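Local structure of superoxide reductase (Giardia intestinalis, 4D7P) at residues A[97-100]-A[101-104]. The protein probably reduces superoxide to hydrogen peroxide at a mononuclear non-haem iron centre. Numbering follows the deposited sequence.
Sequences AYCN and LHGC. With FE (Fe (III) ion), chain B.
Cys99 reaches across the mouth of the turn to the imidazole of His102, and both grip the same iron: SG sits 2.4 Å from the metal and His102 ND1 2.3 Å. The cysteine sulfur stands anti to its own backbone N (chi1 165°), which sets it beside the carbonyl carbon, on the side of the turn, where it meets the His102 ring obliquely, SG 3.7 Å from ND1. Cys99 SG also accepts a weak hydrogen bond from His102 N, 3.4 Å away. Leu101 roofs the imidazole, its CB 3.8 Å above the centre of one ring face.

Next to the metal ligands the two strands pair. Cys99 N donates an almost straight bond (174°) to Gly103 O, and Gly103 N returns a more bent one to Cys99 O at 2.9 Å. His102 N leans weakly on that same carbonyl oxygen, so His102 and Gly103 both face Cys99 in a classic beta bulge. Asn100 ties the turn to the neighbouring loop by side-chain bonds to Tyr47 N and Lys45 O, while Tyr98 OH is hydrogen-bonded to the backbone N of Glu65 of the second subunit.

His19, His40 and His46, each through NE2, supply the other three protein ligands of this iron, giving the four-histidine, one-cysteine iron centre characteristic of superoxide reductases, here with two ligands supplied by the tip of the 90-99/103-110 hairpin.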
ATOM      1  N   ALA A  97     -14.207  -1.189   1.210  1.00 31.26           N
ATOM      2  CA  ALA A  97     -13.834  -0.151   0.255  1.00 27.93           C
ATOM      3  C   ALA A  97     -13.796   1.201   0.945  1.00 33.45           C
ATOM      4  O   ALA A  97     -14.681   1.513   1.734  1.00 32.21           O
ATOM      5  CB  ALA A  97     -14.811  -0.125  -0.919  1.00 30.58           C
ATOM      6  N   TYR A  98     -12.767   1.992   0.649  1.00 28.88           N
ATOM      7  CA  TYR A  98     -12.613   3.325   1.231  1.00 30.92           C
ATOM      8  C   TYR A  98     -12.759   4.405   0.168  1.00 34.07           C
ATOM      9  O   TYR A  98     -11.975   4.459  -0.781  1.00 30.51           O
ATOM     10  CB  TYR A  98     -11.243   3.478   1.926  1.00 38.47           C
ATOM     11  CG  TYR A  98     -10.812   4.930   2.066  1.00 33.33           C
ATOM     12  CD1 TYR A  98     -11.464   5.784   2.954  1.00 36.16           C
ATOM     13  CD2 TYR A  98      -9.769   5.455   1.297  1.00 37.91           C
ATOM     14  CE1 TYR A  98     -11.099   7.122   3.075  1.00 33.83           C
ATOM     15  CE2 TYR A  98      -9.391   6.795   1.419  1.00 38.84           C
ATOM     16  CZ  TYR A  98     -10.070   7.623   2.310  1.00 36.80           C
ATOM     17  OH  TYR A  98      -9.722   8.957   2.447  1.00 34.95           O
ATOM     18  N   CYS A  99     -13.756   5.263   0.333  1.00 30.63           N
ATOM     19  CA  CYS A  99     -13.939   6.410  -0.543  1.00 25.36           C
ATOM     20  C   CYS A  99     -13.549   7.669   0.212  1.00 31.38           C
ATOM     21  O   CYS A  99     -13.928   7.839   1.373  1.00 32.13           O
ATOM     22  CB  CYS A  99     -15.382   6.505  -1.023  1.00 35.93           C
ATOM     23  SG  CYS A  99     -15.806   8.106  -1.750  1.00 36.21           S
ATOM     24  N   ASN A 100     -12.792   8.552  -0.432  1.00 28.84           N
ATOM     25  CA  ASN A 100     -12.287   9.722   0.281  1.00 32.08           C
ATOM     26  C   ASN A 100     -13.432  10.598   0.764  1.00 36.39           C
ATOM     27  O   ASN A 100     -13.385  11.136   1.864  1.00 41.12           O
ATOM     28  CB  ASN A 100     -11.330  10.537  -0.593  1.00 32.40           C
ATOM     29  CG  ASN A 100     -12.034  11.203  -1.765  1.00 37.80           C
ATOM     30  OD1 ASN A 100     -12.789  10.559  -2.497  1.00 31.22           O
ATOM     31  ND2 ASN A 100     -11.796  12.495  -1.942  1.00 35.72           N
ATOM     32  N   LEU A 101     -14.484  10.717  -0.035  1.00 37.38           N
ATOM     33  CA  LEU A 101     -15.576  11.601   0.347  1.00 40.37           C
ATOM     34  C   LEU A 101     -16.542  10.907   1.294  1.00 37.87           C
ATOM     35  O   LEU A 101     -17.111  11.544   2.174  1.00 39.31           O
ATOM     36  CB  LEU A 101     -16.325  12.110  -0.888  1.00 38.17           C
ATOM     37  CG  LEU A 101     -15.540  13.059  -1.797  1.00 37.85           C
ATOM     38  CD1 LEU A 101     -16.392  13.504  -2.977  1.00 35.08           C
ATOM     39  CD2 LEU A 101     -15.022  14.266  -1.017  1.00 41.26           C
ATOM     40  N   HIS A 102     -16.711   9.597   1.141  1.00 38.83           N
ATOM     41  CA  HIS A 102     -17.841   8.928   1.783  1.00 38.08           C
ATOM     42  C   HIS A 102     -17.491   7.818   2.758  1.00 42.76           C
ATOM     43  O   HIS A 102     -18.378   7.103   3.224  1.00 46.29           O
ATOM     44  CB  HIS A 102     -18.772   8.390   0.702  1.00 34.68           C
ATOM     45  CG  HIS A 102     -19.322   9.466  -0.178  1.00 36.42           C
ATOM     46  ND1 HIS A 102     -19.316   9.382  -1.551  1.00 34.06           N
ATOM     47  CD2 HIS A 102     -19.868  10.670   0.126  1.00 40.91           C
ATOM     48  CE1 HIS A 102     -19.836  10.486  -2.060  1.00 38.71           C
ATOM     49  NE2 HIS A 102     -20.180  11.283  -1.062  1.00 37.36           N
ATOM     50  N   GLY A 103     -16.211   7.682   3.078  1.00 40.32           N
ATOM     51  CA  GLY A 103     -15.797   6.760   4.119  1.00 40.54           C
ATOM     52  C   GLY A 103     -15.771   5.306   3.697  1.00 38.35           C
ATOM     53  O   GLY A 103     -15.746   4.996   2.500  1.00 35.29           O
ATOM     54  N   CYS A 104     -15.778   4.412   4.686  1.00 36.41           N
ATOM     55  CA  CYS A 104     -15.605   2.975   4.447  1.00 33.53           C
ATOM     56  C   CYS A 104     -16.922   2.250   4.256  1.00 37.95           C
ATOM     57  O   CYS A 104     -17.905   2.562   4.914  1.00 43.83           O
ATOM     58  CB  CYS A 104     -14.838   2.328   5.607  1.00 33.54           C
ATOM     59  SG  CYS A 104     -13.116   2.909   5.765  1.00 53.51           S
TER
HETATM   60 FE    FE B 201     -17.880   8.119  -2.903  1.00 37.83          FE